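Local coordinates for enoyl CoA hydratase/isomerase (Crotonase) (Legionella pneumophila subsp. pneumophila, PDB 3I47), which probably catalyses the hydration of enoyl-CoA thioesters, or a related double-bond isomerisation, as an enzyme of the crotonase type, at residues A[106-112]-A[129-133]; A[24-29]-A[60-66]; A[124-128]-A[189-193]. Where two conformers were deposited one is given. Residues are numbered along the deposited sequence.

Contact 1 (A[106-112]-A[129-133])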
loop_
_atom_site.group_PDB
_atom_site.type_symbol
_atom_site.label_atom_id
_atom_site.label_comp_id
_atom_site.label_asym_id
_atom_site.label_seq_id
_atom_site.Cartn_x
_atom_site.Cartn_y
_atom_site.Cartn_z
ATOM N N VAL A 106 -8.870 3.558 -1.323
ATOM C CA VAL A 106 -8.989 4.405 -2.516
ATOM C C VAL A 106 -10.438 4.762 -2.853
ATOM O O VAL A 106 -11.252 3.870 -3.153
ATOM C CB VAL A 106 -8.370 3.697 -3.743
ATOM C CG1 VAL A 106 -8.474 4.579 -4.987
ATOM C CG2 VAL A 106 -6.912 3.304 -3.471
ATOM N N GLN A 107 -10.730 6.062 -2.830
ATOM C CA GLN A 107 -12.004 6.612 -3.289
ATOM C C GLN A 107 -11.754 7.471 -4.533
ATOM O O GLN A 107 -10.665 8.030 -4.715
ATOM C CB GLN A 107 -12.656 7.457 -2.184
ATOM C CG GLN A 107 -12.303 8.981 -2.174
ATOM C CD GLN A 107 -10.887 9.334 -1.678
ATOM O OE1 GLN A 107 -10.018 8.464 -1.476
ATOM N NE2 GLN A 107 -10.649 10.640 -1.479
ATOM N N GLY A 108 -12.761 7.580 -5.388
ATOM C CA GLY A 108 -12.635 8.456 -6.563
ATOM C C GLY A 108 -11.452 8.104 -7.455
ATOM O O GLY A 108 -11.062 6.937 -7.573
ATOM N N ALA A 109 -10.867 9.120 -8.075
ATOM C CA ALA A 109 -9.766 8.904 -9.020
ATOM C C ALA A 109 -8.436 8.636 -8.332
ATOM O O ALA A 109 -8.063 9.341 -7.386
ATOM C CB ALA A 109 -9.638 10.102 -9.952
ATOM N N ALA A 110 -7.732 7.610 -8.820
ATOM C CA ALA A 110 -6.337 7.348 -8.458
ATOM C C ALA A 110 -5.590 7.267 -9.775
ATOM O O ALA A 110 -5.524 6.203 -10.398
ATOM C CB ALA A 110 -6.197 6.040 -7.654
ATOM N N PHE A 111 -5.103 8.423 -10.229
ATOM C CA PHE A 111 -4.493 8.549 -11.553
ATOM C C PHE A 111 -2.999 8.805 -11.405
ATOM O O PHE A 111 -2.596 9.729 -10.691
ATOM C CB PHE A 111 -5.145 9.701 -12.338
ATOM C CG PHE A 111 -6.596 9.460 -12.743
ATOM C CD1 PHE A 111 -7.215 8.216 -12.585
ATOM C CD2 PHE A 111 -7.337 10.504 -13.294
ATOM C CE1 PHE A 111 -8.549 8.022 -12.975
ATOM C CE2 PHE A 111 -8.667 10.323 -13.689
ATOM C CZ PHE A 111 -9.272 9.076 -13.526
ATOM N N GLY A 112 -2.177 7.989 -12.064
ATOM C CA GLY A 112 -0.728 8.210 -12.062
ATOM C C GLY A 112 -0.073 7.633 -10.830
ATOM O O GLY A 112 -0.305 6.480 -10.464
ATOM N N SER A 129 -17.064 3.399 -6.665
ATOM C CA SER A 129 -16.936 4.509 -7.613
ATOM C C SER A 129 -15.485 4.885 -7.947
ATOM O O SER A 129 -15.259 5.806 -8.746
ATOM C CB SER A 129 -17.708 5.734 -7.104
ATOM O OG SER A 129 -19.106 5.499 -7.140
ATOM N N ALA A 130 -14.507 4.189 -7.356
ATOM C CA ALA A 130 -13.081 4.461 -7.621
ATOM C C ALA A 130 -12.709 4.177 -9.078
ATOM O O ALA A 130 -13.290 3.289 -9.707
ATOM C CB ALA A 130 -12.189 3.652 -6.684
ATOM N N ARG A 131 -11.776 4.964 -9.616
ATOM C CA ARG A 131 -11.287 4.752 -10.980
ATOM C C ARG A 131 -9.782 4.907 -10.995
ATOM O O ARG A 131 -9.209 5.651 -10.196
ATOM C CB ARG A 131 -11.901 5.727 -11.992
ATOM C CG ARG A 131 -13.415 5.760 -12.038
ATOM C CD ARG A 131 -13.878 7.072 -11.462
ATOM N NE ARG A 131 -13.060 8.165 -11.981
ATOM C CZ ARG A 131 -13.188 9.444 -11.643
ATOM N NH1 ARG A 131 -12.388 10.347 -12.191
ATOM N NH2 ARG A 131 -14.119 9.827 -10.780
ATOM N N PHE A 132 -9.135 4.177 -11.900
ATOM C CA PHE A 132 -7.676 4.154 -11.963
ATOM C C PHE A 132 -7.196 4.451 -13.371
ATOM O O PHE A 132 -7.907 4.198 -14.337
ATOM C CB PHE A 132 -7.170 2.760 -11.564
ATOM C CG PHE A 132 -7.498 2.382 -10.145
ATOM C CD1 PHE A 132 -8.742 1.840 -9.835
ATOM C CD2 PHE A 132 -6.552 2.560 -9.130
ATOM C CE1 PHE A 132 -9.044 1.485 -8.498
ATOM C CE2 PHE A 132 -6.844 2.210 -7.807
ATOM C CZ PHE A 132 -8.081 1.663 -7.507
ATOM N N CYS A 133 -5.979 4.973 -13.478
ATOM C CA CYS A 133 -5.393 5.238 -14.793
ATOM C C CYS A 133 -3.891 5.407 -14.707
ATOM O O CYS A 133 -3.396 6.110 -13.830
ATOM C CB CYS A 133 -6.017 6.504 -15.394
ATOM S SG CYS A 133 -5.533 6.850 -17.097
#

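Contact 2 (A[24-29]-A[60-66])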
loop_
_atom_site.group_PDB
_atom_site.type_symbol
_atom_site.label_atom_id
_atom_site.label_comp_id
_atom_site.label_asym_id
_atom_site.label_seq_id
_atom_site.Cartn_x
_atom_site.Cartn_y
_atom_site.Cartn_z
ATOM N N LYS A 24 -7.081 20.565 -4.129
ATOM C CA LYS A 24 -6.227 20.160 -5.247
ATOM C C LYS A 24 -6.394 18.675 -5.595
ATOM O O LYS A 24 -5.643 18.138 -6.409
ATOM C CB LYS A 24 -4.756 20.451 -4.923
ATOM C CG LYS A 24 -4.441 21.927 -4.658
ATOM C CD LYS A 24 -3.893 22.608 -5.887
ATOM C CE LYS A 24 -3.618 24.090 -5.625
ATOM N NZ LYS A 24 -2.667 24.321 -4.490
ATOM N N HIS A 25 -7.382 18.024 -4.982
ATOM C CA HIS A 25 -7.663 16.595 -5.231
ATOM C C HIS A 25 -6.440 15.705 -5.024
ATOM O O HIS A 25 -6.249 14.702 -5.742
ATOM C CB HIS A 25 -8.232 16.388 -6.643
ATOM C CG HIS A 25 -9.520 17.107 -6.886
ATOM N ND1 HIS A 25 -9.859 17.627 -8.115
ATOM C CD2 HIS A 25 -10.553 17.387 -6.060
ATOM C CE1 HIS A 25 -11.048 18.200 -8.034
ATOM N NE2 HIS A 25 -11.490 18.066 -6.798
ATOM N N ASN A 26 -5.620 16.062 -4.035
ATOM C CA ASN A 26 -4.434 15.274 -3.687
ATOM C C ASN A 26 -3.483 15.046 -4.850
ATOM O O ASN A 26 -2.806 14.020 -4.924
ATOM C CB ASN A 26 -4.844 13.951 -3.010
ATOM C CG ASN A 26 -5.509 14.193 -1.696
ATOM O OD1 ASN A 26 -5.033 15.026 -0.906
ATOM N ND2 ASN A 26 -6.613 13.490 -1.434
ATOM N N ALA A 27 -3.399 16.043 -5.727
ATOM C CA ALA A 27 -2.472 15.967 -6.852
ATOM C C ALA A 27 -1.041 15.958 -6.324
ATOM O O ALA A 27 -0.693 16.734 -5.423
ATOM C CB ALA A 27 -2.704 17.122 -7.813
ATOM N N PHE A 28 -0.223 15.067 -6.873
ATOM C CA PHE A 28 1.120 14.800 -6.344
ATOM C C PHE A 28 2.158 15.863 -6.693
ATOM O O PHE A 28 2.181 16.412 -7.808
ATOM C CB PHE A 28 1.635 13.450 -6.879
ATOM C CG PHE A 28 1.138 12.229 -6.122
ATOM C CD1 PHE A 28 0.082 12.300 -5.210
ATOM C CD2 PHE A 28 1.734 10.993 -6.365
ATOM C CE1 PHE A 28 -0.372 11.135 -4.531
ATOM C CE2 PHE A 28 1.301 9.844 -5.690
ATOM C CZ PHE A 28 0.257 9.919 -4.783
ATOM N N ASP A 29 3.023 16.157 -5.731
ATOM C CA ASP A 29 4.288 16.846 -6.007
ATOM C C ASP A 29 5.347 16.325 -5.037
ATOM O O ASP A 29 5.040 15.482 -4.178
ATOM C CB ASP A 29 4.145 18.386 -5.978
ATOM C CG ASP A 29 3.730 18.934 -4.619
ATOM O OD1 ASP A 29 4.118 18.369 -3.576
ATOM O OD2 ASP A 29 3.046 19.982 -4.594
ATOM N N HIS A 60 -11.151 12.639 -4.286
ATOM C CA HIS A 60 -10.234 11.749 -5.011
ATOM C C HIS A 60 -9.014 11.346 -4.218
ATOM O O HIS A 60 -8.379 12.187 -3.574
ATOM C CB HIS A 60 -9.744 12.429 -6.297
ATOM C CG HIS A 60 -10.849 12.834 -7.210
ATOM N ND1 HIS A 60 -11.696 11.920 -7.798
ATOM C CD2 HIS A 60 -11.268 14.054 -7.618
ATOM C CE1 HIS A 60 -12.583 12.555 -8.540
ATOM N NE2 HIS A 60 -12.345 13.852 -8.450
ATOM N N PHE A 61 -8.659 10.069 -4.310
ATOM C CA PHE A 61 -7.423 9.568 -3.722
ATOM C C PHE A 61 -6.227 10.383 -4.244
ATOM O O PHE A 61 -5.446 10.915 -3.450
ATOM C CB PHE A 61 -7.286 8.083 -4.061
ATOM C CG PHE A 61 -6.132 7.392 -3.390
ATOM C CD1 PHE A 61 -6.197 7.055 -2.041
ATOM C CD2 PHE A 61 -4.989 7.043 -4.119
ATOM C CE1 PHE A 61 -5.142 6.362 -1.405
ATOM C CE2 PHE A 61 -3.927 6.366 -3.492
ATOM C CZ PHE A 61 -4.002 6.028 -2.131
ATOM N N SER A 62 -6.072 10.439 -5.565
ATOM C CA SER A 62 -5.158 11.398 -6.200
ATOM C C SER A 62 -5.510 11.571 -7.657
ATOM O O SER A 62 -5.397 10.623 -8.431
ATOM C CB SER A 62 -3.689 10.982 -6.075
ATOM O OG SER A 62 -2.875 11.938 -6.764
ATOM N N ALA A 63 -5.926 12.782 -8.025
ATOM C CA ALA A 63 -6.383 13.055 -9.400
ATOM C C ALA A 63 -5.269 13.070 -10.457
ATOM O O ALA A 63 -5.557 13.077 -11.666
ATOM C CB ALA A 63 -7.171 14.361 -9.443
ATOM N N GLY A 64 -4.013 13.053 -10.020
ATOM C CA GLY A 64 -2.880 13.142 -10.939
ATOM C C GLY A 64 -1.745 13.955 -10.348
ATOM O O GLY A 64 -1.559 13.973 -9.140
ATOM N N ALA A 65 -0.973 14.600 -11.215
ATOM C CA ALA A 65 0.167 15.410 -10.778
ATOM C C ALA A 65 -0.281 16.846 -10.594
ATOM O O ALA A 65 -1.128 17.348 -11.340
ATOM C CB ALA A 65 1.293 15.326 -11.799
ATOM N N ASP A 66 0.285 17.506 -9.583
ATOM C CA ASP A 66 0.001 18.913 -9.329
ATOM C C ASP A 66 0.492 19.792 -10.484
ATOM O O ASP A 66 1.607 19.616 -10.974
ATOM C CB ASP A 66 0.674 19.338 -8.027
ATOM C CG ASP A 66 0.394 20.784 -7.684
ATOM O OD1 ASP A 66 1.164 21.662 -8.136
ATOM O OD2 ASP A 66 -0.614 21.046 -6.985
HETATM O O HOH W 1 -1.533 19.223 -4.950
HETATM O O HOH W 2 3.168 22.041 -6.333
#

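Contact 3 (A[124-128]-A[189-193])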
loop_
_atom_site.group_PDB
_atom_site.type_symbol
_atom_site.label_atom_id
_atom_site.label_comp_id
_atom_site.label_asym_id
_atom_site.label_seq_id
_atom_site.Cartn_x
_atom_site.Cartn_y
_atom_site.Cartn_z
ATOM N N ALA A 124 -5.163 -3.313 -1.194
ATOM C CA ALA A 124 -5.870 -2.097 -1.571
ATOM C C ALA A 124 -7.371 -2.353 -1.537
ATOM O O ALA A 124 -7.850 -3.413 -1.970
ATOM C CB ALA A 124 -5.404 -1.567 -2.956
ATOM N N ILE A 125 -8.095 -1.390 -0.974
ATOM C CA ILE A 125 -9.533 -1.446 -0.809
ATOM C C ILE A 125 -10.083 -0.249 -1.567
ATOM O O ILE A 125 -9.643 0.885 -1.328
ATOM C CB ILE A 125 -9.912 -1.311 0.685
ATOM C CG1 ILE A 125 -9.304 -2.456 1.522
ATOM C CG2 ILE A 125 -11.450 -1.271 0.845
ATOM C CD1 ILE A 125 -9.393 -2.241 3.053
ATOM N N ALA A 126 -11.017 -0.488 -2.486
ATOM C CA ALA A 126 -11.590 0.588 -3.292
ATOM C C ALA A 126 -13.081 0.724 -3.044
ATOM O O ALA A 126 -13.774 -0.280 -2.809
ATOM C CB ALA A 126 -11.328 0.332 -4.763
ATOM N N SER A 127 -13.574 1.958 -3.089
ATOM C CA SER A 127 -15.011 2.192 -3.152
ATOM C C SER A 127 -15.491 1.816 -4.561
ATOM O O SER A 127 -14.700 1.786 -5.516
ATOM C CB SER A 127 -15.319 3.663 -2.857
ATOM O OG SER A 127 -14.675 4.462 -3.818
ATOM N N THR A 128 -16.779 1.516 -4.691
ATOM C CA THR A 128 -17.320 1.077 -5.983
ATOM C C THR A 128 -17.131 2.138 -7.071
ATOM O O THR A 128 -17.026 1.802 -8.256
ATOM C CB THR A 128 -18.819 0.707 -5.878
ATOM O OG1 THR A 128 -19.557 1.828 -5.393
ATOM C CG2 THR A 128 -19.018 -0.467 -4.932
ATOM N N LEU A 189 -16.700 3.142 2.993
ATOM C CA LEU A 189 -15.319 2.785 2.699
ATOM C C LEU A 189 -14.427 2.912 3.935
ATOM O O LEU A 189 -13.674 1.983 4.254
ATOM C CB LEU A 189 -14.782 3.656 1.550
ATOM C CG LEU A 189 -13.310 3.467 1.156
ATOM C CD1 LEU A 189 -13.042 2.046 0.627
ATOM C CD2 LEU A 189 -12.915 4.505 0.098
ATOM N N LEU A 190 -14.518 4.054 4.622
ATOM C CA LEU A 190 -13.719 4.277 5.824
ATOM C C LEU A 190 -14.031 3.251 6.908
ATOM O O LEU A 190 -13.126 2.613 7.454
ATOM C CB LEU A 190 -13.944 5.705 6.359
ATOM C CG LEU A 190 -13.173 6.057 7.637
ATOM C CD1 LEU A 190 -11.670 5.945 7.431
ATOM C CD2 LEU A 190 -13.540 7.476 8.112
ATOM N N GLU A 191 -15.317 3.062 7.190
ATOM C CA GLU A 191 -15.730 2.128 8.236
ATOM C C GLU A 191 -15.235 0.713 7.933
ATOM O O GLU A 191 -14.693 0.034 8.809
ATOM C CB GLU A 191 -17.253 2.146 8.410
ATOM C CG GLU A 191 -17.788 3.451 9.023
ATOM C CD GLU A 191 -18.039 4.586 8.015
ATOM O OE1 GLU A 191 -18.739 5.536 8.421
ATOM O OE2 GLU A 191 -17.563 4.577 6.846
ATOM N N PHE A 192 -15.400 0.272 6.685
ATOM C CA PHE A 192 -14.896 -1.046 6.278
ATOM C C PHE A 192 -13.381 -1.166 6.507
ATOM O O PHE A 192 -12.885 -2.148 7.066
ATOM C CB PHE A 192 -15.214 -1.313 4.794
ATOM C CG PHE A 192 -14.707 -2.636 4.298
ATOM C CD1 PHE A 192 -13.394 -2.781 3.825
ATOM C CD2 PHE A 192 -15.534 -3.758 4.323
ATOM C CE1 PHE A 192 -12.913 -4.033 3.385
ATOM C CE2 PHE A 192 -15.078 -5.001 3.874
ATOM C CZ PHE A 192 -13.760 -5.146 3.405
ATOM N N THR A 193 -12.651 -0.155 6.048
ATOM C CA THR A 193 -11.201 -0.162 6.109
ATOM C C THR A 193 -10.692 -0.177 7.547
ATOM O O THR A 193 -9.786 -0.945 7.873
ATOM C CB THR A 193 -10.638 1.051 5.346
ATOM O OG1 THR A 193 -11.002 0.919 3.972
ATOM C CG2 THR A 193 -9.118 1.097 5.452
#

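Contact 1 (A[106-112]-A[129-133])
In the conformer given, Arg131 is m at chi1, off-well at chi2 and p at chi3, which brings its guanidinium end across to strand 109-111. One face of its guanidinium covers Ala109 (NH1 to CB, 3.6 Å), while its edge meets Phe111 (NH1 to CZ, 3.6 Å). Phe111, also m, tilts across to Cys133. Its CD1 lies 3.5 Å from Cys133 CB, and the t rotamer of Cys133 places SG 5.2 Å from the centroid of the Phe111 ring, a sulfur-aromatic contact. On the opposite face, Phe132 (m) touches Ala110 (CD2 to CB, 3.8 Å) and Val106 (CZ to CG1, 3.9 Å). Between these two layers of side chains strands 109-111 and 131-133 run parallel, their axes 4.8 Å apart at 10°. Arg131 N donates to Gly108 O (2.9 Å), Ala110 N to Arg131 O (2.8 Å) and Gly112 N to Cys133 O (2.9 Å), with a weak hydrogen bond from Cys133 N to Ala110 O (3.3 Å). Positive phi at Gly108 and Gly112 favours glycine at both ends of the short strand; Gly112 is the N-cap of helix 113-120. Outside the pair, Ser129 OG hydrogen-bonds Asp186 and Gln107 NE2 donates to Gly58 O. A short second strand of this kind, bent off the main sheet into a small one of its own, is characteristic of the beta-beta-alpha repeats of the crotonase fold.

Contact 2 (A[24-29]-A[60-66])
Two irregular loops meet here through a single backbone bridge, Phe28 with Ala65 (CA to CA, 4.6 Å), in the part of the crotonase fold where the second loop, in relatives, lends a backbone NH to the oxyanion hole. Phe28 N donates to Gly64 O and Asp66 N to Phe28 O (both 2.8 Å). The left-handed backbones of His25 and Asn26 turn the loop, with Ala27 N hydrogen-bonding Lys24 O (3.1 Å), and His25 O accepts from Ala63 N (3.0 Å). Among side chains, Ser62 OG donates to Asn26 O (2.8 Å), and Asn26 ND2 to His60 O (3.1 Å), while Asn26 OD1 accepts from Arg21 N. The edge of His60 points at the face of His25 in a T-shaped pair, planes at 89°; His60 ND1 accepts from Ala109 N. Asp29 and Asp66 each N-cap the following helix, and Asp29 also salt-bridges Arg21. One water donates to Ala27 O (2.7 Å) and Asp66 OD2 (2.9 Å); a second donates to Asp29 OD2 and Asp66 OD1 (each 2.7 Å).

Contact 3 (A[124-128]-A[189-193])
Helix 189-201 starts with Leu189, the residue that reaches furthest along strand 123-127. Its CD1 lies 3.7 Å from Ile125 CG2, 3.9 Å from Ala126 C and 3.8 Å from Ser127 N, so the methyl rests on the strand backbone as well as on a side chain; CD2 lies 3.9 Å from Ser127 CB. The next turn brings Phe192 into play: its CD1 is 3.9 Å from Ile125 CG2, so this one methyl of Ile125 is met by both Leu189 and Phe192. Thr193 follows, with its OG1 donating to Leu189 O (2.9 Å) alongside the helical bond from Thr193 N to the same Leu189 O (3.0 Å). With the hydroxyl thus engaged inside the helix, Ile125 CD1 meets Thr193 OG1 at 3.7 Å by van der Waals contact. Apolar packing therefore carries the join, with Ile125 as the main strand residue. The short axes approach to 9.2 Å at 155°, so helix and strand run roughly antiparallel. The helix lies across one face of the main sheet: Leu189 and Thr193 also touch Met105 of strand 102-106, and Leu189 and Phe192 touch Val184 of strand 182-184, the strands flanking 123-127.

How the contacts relate
Contact 3 is the buried one, greasy and without polar links between its segments, where a helix covers the main sheet. Contacts 1 and 2 are partly buried and rely on backbone hydrogen bonds; contact 2, between irregular loops, adds side-chain hydrogen bonds and bridging waters across the segments, beside two aspartates that cap their own helices. Contact 1 joins the other two. Toward contact 2, Phe111 N probably hydrogen-bonds Ser62 O (2.9 Å) and Gln107 O probably accepts from Phe61 N (2.9 Å). Toward contact 3, Val106 N probably hydrogen-bonds Ile125 O (2.8 Å) and Val106 O probably accepts from Ser127 N (3.0 Å). Contacts 2 and 3 do not touch.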